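Local structure of nucleoside-diphosphate sugar epimerase (SulA family) (Corynebacterium glutamicum, 3OH8) at residues Arg13-Trp17 with Phe69-Phe75; Leu104-Ser108 with Ile495-Ile499; Arg22-Arg28 with Ala165-Gly171; Arg44-Thr50 with Val61-Leu66. The protein probably acts as an NAD(P)-dependent epimerase on nucleoside-diphosphate sugars, joining a Rossmann-type domain to an N-terminal helix-grip domain. All coordinates share one frame; numbering follows the deposited sequence.

Contact 1 of 4, residues Arg13-Trp17 with Phe69-Phe75; sequences REMVW and FLNGSRF
A classic beta bulge at the start of strand 74-78 forms the seat on which helix 13-21 sets Trp17. In the bulge, Leu70 O accepts from both Ser73 N and Arg74 N, and the tight turn brings Gly72 up against the indole. With CG anti to the backbone N (chi1 173°), the indole is carried out from the helix and lies over the peptide of Gly72. Gly72 CA sits over the five-membered ring, 3.3 Å from Trp17 CD2, in a CH-pi contact; glycine suits the turn because at its positive phi a CB would press on the carbonyl O of Asn71. At the ring's edge, Phe69 CE1 comes 3.7 Å from Trp17 CZ2, the two ring planes tilted by 51°. Trp17 CZ3 meets the edge of the Phe75 ring. One turn back, Arg13 bends at chi3 and donates a bent hydrogen bond (141°) from NH1 to Gly72 O, 2.9 Å away, from above the carbonyl plane. The same NH1 donates to a water, which in turn donates to Asn71 O. With NE in a salt bridge to Asp98, these bonds help to fix the guanidinium's rotation. Such packing of the first helix against strand ends and loops is in keeping with a helix-grip fold.

Contact 2 of 4, residues Leu104-Ser108 with Ile495-Ile499; sequences LITDS and ILSSI
Leu104, Thr106 and Ser108 meet Ile495, Ser498 and Ile499 without any ring, amide or guanidinium taking part; instead, strand 104-108 presents alternate residues on its two faces. One turns these three to the helix, while Ile105 and Asp107 project from the other and touch helix 119-139. At the Leu104 end, CD2 lies 4.0 Å from Ile499 CG1, branched side chains crossing obliquely. Thr106 uses both branches: its first torsion (chi1 -56°) turns CG2 to Ser498, 4.0 Å from OG, and OG1 to Ile499, 3.5 Å from CG1. Helix 119-139 holds the place of the gripped helix of a helix-grip fold; helix 488-511, from the far end of the chain, packs on the other face of the sheet. The axes of segments 104-108 and 495-499 run at 142°, roughly antiparallel, and approach to 8.9 Å, a spacing that suits the small Thr106, Ser108 and Ser498, with the larger aliphatics packing beside them. Hydroxyls at this interface have partners on strand 3-9: Ser6 OG bonds to both Thr106 OG1 and Ser498 OG, and Thr4 OG1 to Ser108 OG. Past Thr106, Ile495 lays its CG1 3.8 Å from Ser108 CB, so the serine offers its methylene to the isoleucine.

Contact 3 of 4, residues Arg22-Arg28 with Ala165-Gly171; sequences RKGAVAR and AQLQTGG
Arg22 begins the contact by extending along the end of helix 158-169, where its NH1 donates to Thr169 O at 2.7 Å, with an N-H...O angle of 139°. A positive group at the carbonyl end of a helix should be electrostatically favoured, and a salt bridge from NH2 to Asp18 steadies it further. Lys23 contributes mainly its carbonyl, with O packed 3.1 Å from Gln168 CB. Gly24 follows, third in a type II turn and N-cap of helix 25-29, its CA 4.0 Å from Ala165 CA; its phi is positive, and a CB would point at the helix and collide with Ala165 O. Ala25 N then packs against Thr169 CG2, 3.4 Å away, and Ala27 CB meets Ala165 CB at 4.0 Å, alanines allowing the helices this closeness. Arg28 bends at chi2 and chi3, laying one guanidinium face over the Gln166 side chain, CB above its centre and the amide by NH2, the planes 12° apart. Partners beyond hold both groups: Asp132 for Arg28 NE, Thr346 and Asp347 for Gln166. At Gly171 a Schellman motif ends helix 158-169. Strand 149-153, this helix and parallel strand 173-178 form the first beta-alpha-beta crossover of the Rossmann-type domain, here docked on the N-terminal domain.

Contact 4 of 4, residues Arg44-Thr50 with Val61-Leu66; sequences RLADGTT and VARHDL
His64 stands with its ring inside the loop of residues Arg44-Asp47, before the antiparallel beta hairpin of strands 49-53 and 59-64. With CG anti to the carbonyl carbon (chi1 -73°), the ring swings in among the loop carbonyls: Leu45 O lies over one face of the imidazole, 3.1 Å from His64 CG, while those of Arg44 and Asp47 come to its edge. His64 ND1 donates to Arg44 O at 2.9 Å, the acceptor tilted 26° out of the ring plane, and makes a weak second bond to Asp47 O. Histidine fits here because one ring N-H can gather carbonyls that the irregular loop does not pair as strand would. The Phe75 ring meets the imidazole steeply. Beyond the ring the backbone takes over: His64 N donates nearly straight to Gly48 O (171°), a residue whose positive phi suits glycine. Thr50 and Ala62 form a hydrogen-bonded pair, each N to the other's O at 2.8 Å. Their side chains share one face of the sheet; on the other, Thr49 and Arg63, a non-hydrogen-bonded pair, slant past each other, with Thr49 CG2 3.7 Å from Arg63 CG. At the loop's outer end, Arg44 NH2 and Asp47 OD2 are joined by a salt bridge of 2.9 Å.

Contacts 1, 2 and 4 all reach the seven-stranded antiparallel sheet of the N-terminal domain, whereas contact 3 ties that domain to the Rossmann part and lies nearest the middle, its centre about 10 Å from the centre of the chain. Contact 2 is the buried one, made of methyl and methylene packing; contact 1 is at the surface and pairs an indole with a glycine turn; contacts 3 and 4 are intermediate, mixing polar and apolar groups. Contact 4 is nested in the loop closed by contact 1, and they touch where Ala46 meets Phe69 and Leu45 meets Phe75 and Trp17. Contact 1 also touches contact 2, through Arg74 with Ile495 and Val16 with Ile105.

Contact 1 of 4, residues Arg13-Trp17 with Phe69-Phe75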
loop_
_atom_site.group_PDB
_atom_site.type_symbol
_atom_site.label_atom_id
_atom_site.label_comp_id
_atom_site.label_asym_id
_atom_site.label_seq_id
_atom_site.Cartn_x
_atom_site.Cartn_y
_atom_site.Cartn_z
ATOM N N ARG A 13 -0.925 6.721 22.440
ATOM C CA ARG A 13 -0.086 7.741 21.814
ATOM C C ARG A 13 1.361 7.265 21.662
ATOM O O ARG A 13 2.050 7.609 20.702
ATOM C CB ARG A 13 -0.144 9.058 22.606
ATOM C CG ARG A 13 0.760 10.157 22.039
ATOM C CD ARG A 13 0.454 11.522 22.666
ATOM N NE ARG A 13 0.486 11.485 24.131
ATOM C CZ ARG A 13 1.511 11.899 24.877
ATOM N NH1 ARG A 13 2.598 12.401 24.306
ATOM N NH2 ARG A 13 1.443 11.825 26.203
ATOM N N GLU A 14 1.832 6.474 22.608
ATOM C CA GLU A 14 3.185 5.940 22.490
ATOM C C GLU A 14 3.340 5.060 21.233
ATOM O O GLU A 14 4.348 5.135 20.529
ATOM C CB GLU A 14 3.542 5.164 23.755
ATOM C CG GLU A 14 4.923 4.551 23.761
ATOM C CD GLU A 14 5.129 3.628 24.953
ATOM O OE1 GLU A 14 4.484 3.852 25.998
ATOM O OE2 GLU A 14 5.930 2.676 24.842
HETATM N N MSE A 15 2.349 4.223 20.955
HETATM C CA MSE A 15 2.373 3.377 19.756
HETATM C C MSE A 15 2.245 4.232 18.494
HETATM O O MSE A 15 2.948 4.017 17.497
HETATM C CB MSE A 15 1.243 2.330 19.819
HETATM C CG MSE A 15 0.992 1.509 18.515
HETATM SE SE MSE A 15 -0.347 0.276 18.687
HETATM C CE MSE A 15 0.095 -0.477 20.260
ATOM N N VAL A 16 1.329 5.189 18.520
ATOM C CA VAL A 16 1.102 6.028 17.343
ATOM C C VAL A 16 2.332 6.864 17.006
ATOM O O VAL A 16 2.767 6.922 15.851
ATOM C CB VAL A 16 -0.118 6.944 17.538
ATOM C CG1 VAL A 16 -0.295 7.864 16.341
ATOM C CG2 VAL A 16 -1.367 6.106 17.759
ATOM N N TRP A 17 2.910 7.496 18.019
ATOM C CA TRP A 17 4.132 8.269 17.831
ATOM C C TRP A 17 5.229 7.383 17.265
ATOM O O TRP A 17 5.897 7.717 16.270
ATOM C CB TRP A 17 4.590 8.844 19.171
ATOM C CG TRP A 17 5.920 9.502 19.074
ATOM C CD1 TRP A 17 7.137 8.946 19.348
ATOM C CD2 TRP A 17 6.173 10.842 18.641
ATOM N NE1 TRP A 17 8.137 9.867 19.121
ATOM C CE2 TRP A 17 7.569 11.038 18.687
ATOM C CE3 TRP A 17 5.354 11.894 18.216
ATOM C CZ2 TRP A 17 8.162 12.245 18.327
ATOM C CZ3 TRP A 17 5.948 13.098 17.862
ATOM C CH2 TRP A 17 7.338 13.263 17.925
ATOM N N PHE A 69 9.512 20.610 17.559
ATOM C CA PHE A 69 9.585 19.238 18.021
ATOM C C PHE A 69 9.373 19.157 19.532
ATOM O O PHE A 69 9.933 19.946 20.285
ATOM C CB PHE A 69 10.942 18.648 17.672
ATOM C CG PHE A 69 11.131 17.242 18.155
ATOM C CD1 PHE A 69 10.545 16.174 17.477
ATOM C CD2 PHE A 69 11.897 16.979 19.278
ATOM C CE1 PHE A 69 10.727 14.878 17.911
ATOM C CE2 PHE A 69 12.076 15.674 19.729
ATOM C CZ PHE A 69 11.492 14.624 19.045
ATOM N N LEU A 70 8.545 18.216 19.965
ATOM C CA LEU A 70 8.479 17.842 21.371
ATOM C C LEU A 70 8.366 16.336 21.413
ATOM O O LEU A 70 7.382 15.769 20.931
ATOM C CB LEU A 70 7.276 18.476 22.070
ATOM C CG LEU A 70 7.138 18.147 23.565
ATOM C CD1 LEU A 70 8.450 18.372 24.318
ATOM C CD2 LEU A 70 6.018 18.954 24.202
ATOM N N ASN A 71 9.380 15.688 21.972
ATOM C CA ASN A 71 9.464 14.235 21.934
ATOM C C ASN A 71 8.161 13.573 22.371
ATOM O O ASN A 71 7.685 13.776 23.488
ATOM C CB ASN A 71 10.647 13.719 22.762
ATOM C CG ASN A 71 10.932 12.239 22.515
ATOM O OD1 ASN A 71 11.378 11.522 23.414
ATOM N ND2 ASN A 71 10.673 11.776 21.291
ATOM N N GLY A 72 7.582 12.792 21.465
ATOM C CA GLY A 72 6.364 12.067 21.751
ATOM C C GLY A 72 5.072 12.846 21.577
ATOM O O GLY A 72 4.004 12.268 21.749
ATOM N N SER A 73 5.159 14.135 21.239
ATOM C CA SER A 73 3.967 14.998 21.180
ATOM C C SER A 73 3.845 15.811 19.904
ATOM O O SER A 73 2.741 16.182 19.505
ATOM C CB SER A 73 3.932 15.986 22.371
ATOM O OG SER A 73 3.856 15.287 23.596
ATOM N N ARG A 74 4.980 16.154 19.301
ATOM C CA ARG A 74 4.944 17.048 18.159
ATOM C C ARG A 74 6.175 16.945 17.284
ATOM O O ARG A 74 7.289 16.835 17.788
ATOM C CB ARG A 74 4.774 18.496 18.618
ATOM C CG ARG A 74 4.671 19.487 17.469
ATOM C CD ARG A 74 4.448 20.911 17.989
ATOM N NE ARG A 74 3.123 21.083 18.570
ATOM C CZ ARG A 74 2.649 22.245 19.006
ATOM N NH1 ARG A 74 3.392 23.335 18.912
ATOM N NH2 ARG A 74 1.434 22.319 19.529
ATOM N N PHE A 75 5.964 16.952 15.969
ATOM C CA PHE A 75 7.061 17.233 15.039
ATOM C C PHE A 75 6.544 18.127 13.927
ATOM O O PHE A 75 5.338 18.238 13.737
ATOM C CB PHE A 75 7.748 15.957 14.523
ATOM C CG PHE A 75 6.928 15.153 13.553
ATOM C CD1 PHE A 75 6.097 14.134 14.004
ATOM C CD2 PHE A 75 7.017 15.384 12.185
ATOM C CE1 PHE A 75 5.353 13.370 13.101
ATOM C CE2 PHE A 75 6.272 14.627 11.279
ATOM C CZ PHE A 75 5.441 13.621 11.735
HETATM O O HOH W 1 5.304 13.172 25.395
#

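Contact 2 of 4, residues Leu104-Ser108 with Ile495-Ile499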
loop_
_atom_site.group_PDB
_atom_site.type_symbol
_atom_site.label_atom_id
_atom_site.label_comp_id
_atom_site.label_asym_id
_atom_site.label_seq_id
_atom_site.Cartn_x
_atom_site.Cartn_y
_atom_site.Cartn_z
ATOM N N LEU A 104 -5.296 11.640 19.875
ATOM C CA LEU A 104 -5.940 12.668 19.073
ATOM C C LEU A 104 -4.832 13.391 18.339
ATOM O O LEU A 104 -3.964 14.006 18.970
ATOM C CB LEU A 104 -6.712 13.668 19.944
ATOM C CG LEU A 104 -7.324 14.830 19.141
ATOM C CD1 LEU A 104 -8.372 14.324 18.155
ATOM C CD2 LEU A 104 -7.914 15.880 20.067
ATOM N N ILE A 105 -4.837 13.290 17.013
ATOM C CA ILE A 105 -3.829 13.953 16.200
ATOM C C ILE A 105 -4.400 15.237 15.644
ATOM O O ILE A 105 -5.497 15.253 15.072
ATOM C CB ILE A 105 -3.358 13.043 15.026
ATOM C CG1 ILE A 105 -2.669 11.797 15.585
ATOM C CG2 ILE A 105 -2.395 13.797 14.129
ATOM C CD1 ILE A 105 -2.301 10.742 14.537
ATOM N N THR A 106 -3.665 16.327 15.820
ATOM C CA THR A 106 -4.041 17.558 15.152
ATOM C C THR A 106 -2.974 17.920 14.137
ATOM O O THR A 106 -1.791 18.015 14.469
ATOM C CB THR A 106 -4.227 18.726 16.138
ATOM O OG1 THR A 106 -5.195 18.361 17.130
ATOM C CG2 THR A 106 -4.705 19.984 15.380
ATOM N N ASP A 107 -3.398 18.096 12.892
ATOM C CA ASP A 107 -2.504 18.591 11.856
ATOM C C ASP A 107 -2.815 20.053 11.624
ATOM O O ASP A 107 -3.972 20.429 11.435
ATOM C CB ASP A 107 -2.715 17.841 10.545
ATOM C CG ASP A 107 -2.288 16.400 10.634
ATOM O OD1 ASP A 107 -1.066 16.142 10.661
ATOM O OD2 ASP A 107 -3.181 15.536 10.692
ATOM N N SER A 108 -1.775 20.873 11.630
ATOM C CA SER A 108 -1.931 22.279 11.309
ATOM C C SER A 108 -0.914 22.635 10.233
ATOM O O SER A 108 0.292 22.603 10.472
ATOM C CB SER A 108 -1.721 23.144 12.558
ATOM O OG SER A 108 -1.843 24.520 12.243
ATOM N N ILE A 495 -4.499 25.001 16.997
ATOM C CA ILE A 495 -4.372 23.623 17.459
ATOM C C ILE A 495 -5.187 23.403 18.736
ATOM O O ILE A 495 -6.000 22.471 18.819
ATOM C CB ILE A 495 -2.897 23.268 17.689
ATOM C CG1 ILE A 495 -2.169 23.189 16.342
ATOM C CG2 ILE A 495 -2.765 21.963 18.485
ATOM C CD1 ILE A 495 -0.670 23.041 16.455
ATOM N N LEU A 496 -4.984 24.273 19.724
ATOM C CA LEU A 496 -5.740 24.175 20.971
ATOM C C LEU A 496 -7.238 24.190 20.697
ATOM O O LEU A 496 -7.994 23.392 21.253
ATOM C CB LEU A 496 -5.365 25.315 21.923
ATOM C CG LEU A 496 -4.108 25.103 22.779
ATOM C CD1 LEU A 496 -2.976 24.442 21.994
ATOM C CD2 LEU A 496 -3.647 26.424 23.394
ATOM N N SER A 497 -7.661 25.101 19.830
ATOM C CA SER A 497 -9.066 25.207 19.474
ATOM C C SER A 497 -9.587 23.934 18.799
ATOM O O SER A 497 -10.708 23.498 19.061
ATOM C CB SER A 497 -9.301 26.416 18.571
ATOM O OG SER A 497 -10.672 26.512 18.239
ATOM N N SER A 498 -8.770 23.340 17.935
ATOM C CA SER A 498 -9.178 22.130 17.233
ATOM C C SER A 498 -9.364 20.969 18.219
ATOM O O SER A 498 -10.290 20.163 18.085
ATOM C CB SER A 498 -8.167 21.778 16.128
ATOM O OG SER A 498 -8.605 20.639 15.400
ATOM N N ILE A 499 -8.485 20.903 19.215
ATOM C CA ILE A 499 -8.560 19.878 20.249
ATOM C C ILE A 499 -9.841 20.073 21.059
ATOM O O ILE A 499 -10.653 19.161 21.189
ATOM C CB ILE A 499 -7.299 19.911 21.152
ATOM C CG1 ILE A 499 -6.078 19.379 20.386
ATOM C CG2 ILE A 499 -7.504 19.094 22.426
ATOM C CD1 ILE A 499 -4.744 19.620 21.109
#

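Contact 3 of 4, residues Arg22-Arg28 with Ala165-Gly171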
loop_
_atom_site.group_PDB
_atom_site.type_symbol
_atom_site.label_atom_id
_atom_site.label_comp_id
_atom_site.label_asym_id
_atom_site.label_seq_id
_atom_site.Cartn_x
_atom_site.Cartn_y
_atom_site.Cartn_z
ATOM N N ARG A 22 9.357 5.372 12.411
ATOM C CA ARG A 22 9.967 4.264 11.672
ATOM C C ARG A 22 10.171 4.543 10.186
ATOM O O ARG A 22 9.465 5.355 9.592
ATOM C CB ARG A 22 9.139 2.991 11.830
ATOM C CG ARG A 22 8.836 2.640 13.274
ATOM C CD ARG A 22 8.544 1.169 13.434
ATOM N NE ARG A 22 8.370 0.807 14.837
ATOM C CZ ARG A 22 7.205 0.478 15.387
ATOM N NH1 ARG A 22 6.096 0.454 14.652
ATOM N NH2 ARG A 22 7.150 0.166 16.674
ATOM N N LYS A 23 11.136 3.851 9.589
ATOM C CA LYS A 23 11.303 3.875 8.142
ATOM C C LYS A 23 10.004 3.420 7.497
ATOM O O LYS A 23 9.305 2.527 8.016
ATOM C CB LYS A 23 12.449 2.964 7.696
ATOM C CG LYS A 23 13.822 3.430 8.146
ATOM C CD LYS A 23 14.424 2.485 9.171
ATOM C CE LYS A 23 14.970 1.224 8.516
ATOM N NZ LYS A 23 16.133 1.548 7.650
ATOM N N GLY A 24 9.674 4.046 6.376
ATOM C CA GLY A 24 8.442 3.731 5.667
ATOM C C GLY A 24 7.254 4.612 6.007
ATOM O O GLY A 24 6.325 4.735 5.201
ATOM N N ALA A 25 7.261 5.237 7.189
ATOM C CA ALA A 25 6.079 6.002 7.624
ATOM C C ALA A 25 5.699 7.133 6.675
ATOM O O ALA A 25 4.515 7.348 6.376
ATOM C CB ALA A 25 6.261 6.543 9.071
ATOM N N VAL A 26 6.702 7.870 6.201
ATOM C CA VAL A 26 6.443 8.953 5.261
ATOM C C VAL A 26 5.838 8.409 3.972
ATOM O O VAL A 26 4.858 8.961 3.456
ATOM C CB VAL A 26 7.709 9.782 4.941
ATOM C CG1 VAL A 26 7.395 10.809 3.869
ATOM C CG2 VAL A 26 8.239 10.461 6.214
ATOM N N ALA A 27 6.397 7.311 3.468
ATOM C CA ALA A 27 5.866 6.701 2.245
ATOM C C ALA A 27 4.399 6.271 2.403
ATOM O O ALA A 27 3.572 6.511 1.519
ATOM C CB ALA A 27 6.739 5.516 1.809
ATOM N N ARG A 28 4.076 5.648 3.533
ATOM C CA ARG A 28 2.703 5.179 3.776
ATOM C C ARG A 28 1.688 6.317 3.724
ATOM O O ARG A 28 0.608 6.159 3.160
ATOM C CB ARG A 28 2.588 4.425 5.117
ATOM C CG ARG A 28 3.444 3.158 5.252
ATOM C CD ARG A 28 3.072 2.097 4.216
ATOM N NE ARG A 28 1.751 1.529 4.469
ATOM C CZ ARG A 28 1.121 0.686 3.651
ATOM N NH1 ARG A 28 1.695 0.311 2.509
ATOM N NH2 ARG A 28 -0.083 0.210 3.978
ATOM N N ALA A 165 7.579 -0.565 2.685
ATOM C CA ALA A 165 7.261 0.483 3.647
ATOM C C ALA A 165 6.381 -0.025 4.778
ATOM O O ALA A 165 6.551 0.393 5.915
ATOM C CB ALA A 165 6.591 1.661 2.964
ATOM N N GLN A 166 5.423 -0.894 4.468
ATOM C CA GLN A 166 4.517 -1.398 5.497
ATOM C C GLN A 166 5.273 -2.276 6.490
ATOM O O GLN A 166 5.126 -2.123 7.694
ATOM C CB GLN A 166 3.369 -2.194 4.858
ATOM C CG GLN A 166 2.165 -2.408 5.769
ATOM C CD GLN A 166 1.051 -3.160 5.047
ATOM O OE1 GLN A 166 1.180 -3.482 3.865
ATOM N NE2 GLN A 166 -0.035 -3.451 5.756
ATOM N N LEU A 167 6.074 -3.206 5.971
ATOM C CA LEU A 167 6.929 -4.058 6.806
ATOM C C LEU A 167 7.803 -3.226 7.743
ATOM O O LEU A 167 7.913 -3.504 8.943
ATOM C CB LEU A 167 7.848 -4.902 5.928
ATOM C CG LEU A 167 7.569 -6.387 5.672
ATOM C CD1 LEU A 167 6.263 -6.873 6.234
ATOM C CD2 LEU A 167 7.685 -6.700 4.191
ATOM N N GLN A 168 8.459 -2.220 7.184
ATOM C CA GLN A 168 9.290 -1.356 8.009
ATOM C C GLN A 168 8.479 -0.631 9.081
ATOM O O GLN A 168 8.921 -0.533 10.223
ATOM C CB GLN A 168 10.088 -0.386 7.145
ATOM C CG GLN A 168 11.086 -1.113 6.248
ATOM C CD GLN A 168 11.681 -0.214 5.184
ATOM O OE1 GLN A 168 11.032 0.716 4.710
ATOM N NE2 GLN A 168 12.917 -0.496 4.797
ATOM N N THR A 169 7.292 -0.128 8.753
ATOM C CA THR A 169 6.518 0.535 9.814
ATOM C C THR A 169 6.043 -0.462 10.871
ATOM O O THR A 169 5.710 -0.081 11.994
ATOM C CB THR A 169 5.316 1.307 9.271
ATOM O OG1 THR A 169 4.492 0.421 8.499
ATOM C CG2 THR A 169 5.787 2.444 8.399
ATOM N N GLY A 170 6.027 -1.741 10.516
ATOM C CA GLY A 170 5.672 -2.786 11.457
ATOM C C GLY A 170 6.857 -3.250 12.283
ATOM O O GLY A 170 6.718 -4.094 13.161
ATOM N N GLY A 171 8.039 -2.723 11.996
ATOM C CA GLY A 171 9.203 -3.065 12.799
ATOM C C GLY A 171 9.993 -4.251 12.278
ATOM O O GLY A 171 10.919 -4.715 12.940
#

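Contact 4 of 4, residues Arg44-Thr50 with Val61-Leu66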
loop_
_atom_site.group_PDB
_atom_site.type_symbol
_atom_site.label_atom_id
_atom_site.label_comp_id
_atom_site.label_asym_id
_atom_site.label_seq_id
_atom_site.Cartn_x
_atom_site.Cartn_y
_atom_site.Cartn_z
ATOM N N ARG A 44 15.332 11.092 11.849
ATOM C CA ARG A 44 14.571 11.405 13.053
ATOM C C ARG A 44 13.541 12.489 12.806
ATOM O O ARG A 44 13.710 13.315 11.919
ATOM C CB ARG A 44 15.511 11.870 14.161
ATOM C CG ARG A 44 16.394 10.782 14.713
ATOM C CD ARG A 44 17.783 11.320 14.990
ATOM N NE ARG A 44 17.756 12.622 15.654
ATOM C CZ ARG A 44 18.621 13.600 15.401
ATOM N NH1 ARG A 44 19.574 13.425 14.492
ATOM N NH2 ARG A 44 18.536 14.753 16.052
ATOM N N LEU A 45 12.495 12.505 13.624
ATOM C CA LEU A 45 11.429 13.488 13.466
ATOM C C LEU A 45 11.858 14.895 13.896
ATOM O O LEU A 45 11.303 15.887 13.418
ATOM C CB LEU A 45 10.174 13.048 14.232
ATOM C CG LEU A 45 9.559 11.717 13.775
ATOM C CD1 LEU A 45 8.287 11.398 14.556
ATOM C CD2 LEU A 45 9.291 11.732 12.270
ATOM N N ALA A 46 12.839 14.984 14.792
ATOM C CA ALA A 46 13.198 16.284 15.380
ATOM C C ALA A 46 13.781 17.224 14.337
ATOM O O ALA A 46 13.380 18.388 14.226
ATOM C CB ALA A 46 14.184 16.104 16.526
ATOM N N ASP A 47 14.728 16.696 13.570
ATOM C CA ASP A 47 15.434 17.460 12.553
ATOM C C ASP A 47 15.696 16.538 11.380
ATOM O O ASP A 47 15.129 15.450 11.307
ATOM C CB ASP A 47 16.755 18.004 13.115
ATOM C CG ASP A 47 17.626 16.916 13.736
ATOM O OD1 ASP A 47 17.394 15.722 13.455
ATOM O OD2 ASP A 47 18.552 17.259 14.506
ATOM N N GLY A 48 16.562 16.949 10.466
ATOM C CA GLY A 48 16.892 16.081 9.351
ATOM C C GLY A 48 15.954 16.295 8.183
ATOM O O GLY A 48 14.794 16.657 8.368
ATOM N N THR A 49 16.448 16.073 6.973
ATOM C CA THR A 49 15.659 16.395 5.804
ATOM C C THR A 49 15.189 15.165 5.033
ATOM O O THR A 49 15.752 14.077 5.141
ATOM C CB THR A 49 16.386 17.414 4.878
ATOM O OG1 THR A 49 17.015 16.739 3.788
ATOM C CG2 THR A 49 17.421 18.207 5.658
ATOM N N THR A 50 14.118 15.363 4.284
ATOM C CA THR A 50 13.542 14.332 3.439
ATOM C C THR A 50 13.440 14.899 2.033
ATOM O O THR A 50 12.962 16.019 1.865
ATOM C CB THR A 50 12.129 13.977 3.911
ATOM O OG1 THR A 50 12.192 13.481 5.251
ATOM C CG2 THR A 50 11.506 12.921 2.988
ATOM N N VAL A 61 12.528 19.532 -1.128
ATOM C CA VAL A 61 13.394 19.276 0.012
ATOM C C VAL A 61 12.647 19.684 1.272
ATOM O O VAL A 61 12.494 20.866 1.552
ATOM C CB VAL A 61 14.706 20.074 -0.080
ATOM C CG1 VAL A 61 15.584 19.813 1.143
ATOM C CG2 VAL A 61 15.449 19.720 -1.366
ATOM N N ALA A 62 12.154 18.697 2.011
ATOM C CA ALA A 62 11.449 18.971 3.251
ATOM C C ALA A 62 12.407 18.817 4.417
ATOM O O ALA A 62 13.341 18.022 4.355
ATOM C CB ALA A 62 10.264 18.032 3.409
ATOM N N ARG A 63 12.169 19.576 5.480
ATOM C CA ARG A 63 13.076 19.601 6.617
ATOM C C ARG A 63 12.261 19.552 7.907
ATOM O O ARG A 63 11.252 20.232 8.020
ATOM C CB ARG A 63 13.878 20.906 6.555
ATOM C CG ARG A 63 15.270 20.867 7.168
ATOM C CD ARG A 63 15.992 22.190 6.903
ATOM N NE ARG A 63 16.872 22.575 8.003
ATOM C CZ ARG A 63 16.491 23.295 9.053
ATOM N NH1 ARG A 63 15.234 23.714 9.161
ATOM N NH2 ARG A 63 17.370 23.596 10.002
ATOM N N HIS A 64 12.686 18.749 8.878
ATOM C CA HIS A 64 12.027 18.760 10.179
ATOM C C HIS A 64 12.577 19.926 11.000
ATOM O O HIS A 64 13.778 20.186 10.992
ATOM C CB HIS A 64 12.236 17.449 10.929
ATOM C CG HIS A 64 11.447 16.296 10.382
ATOM N ND1 HIS A 64 11.960 15.021 10.283
ATOM C CD2 HIS A 64 10.177 16.226 9.908
ATOM C CE1 HIS A 64 11.044 14.218 9.772
ATOM N NE2 HIS A 64 9.956 14.920 9.536
ATOM N N ASP A 65 11.691 20.618 11.703
ATOM C CA ASP A 65 12.051 21.837 12.424
ATOM C C ASP A 65 12.242 21.549 13.907
ATOM O O ASP A 65 11.299 21.168 14.610
ATOM C CB ASP A 65 10.967 22.890 12.216
ATOM C CG ASP A 65 11.304 24.216 12.876
ATOM O OD1 ASP A 65 12.361 24.303 13.535
ATOM O OD2 ASP A 65 10.504 25.158 12.736
ATOM N N LEU A 66 13.469 21.729 14.387
ATOM C CA LEU A 66 13.788 21.430 15.782
ATOM C C LEU A 66 12.898 22.236 16.714
ATOM O O LEU A 66 12.464 21.743 17.746
ATOM C CB LEU A 66 15.258 21.742 16.078
ATOM C CG LEU A 66 15.954 20.926 17.174
ATOM C CD1 LEU A 66 16.985 21.787 17.884
ATOM C CD2 LEU A 66 14.962 20.361 18.174
HETATM O O HOH W 2 10.043 18.487 14.280
#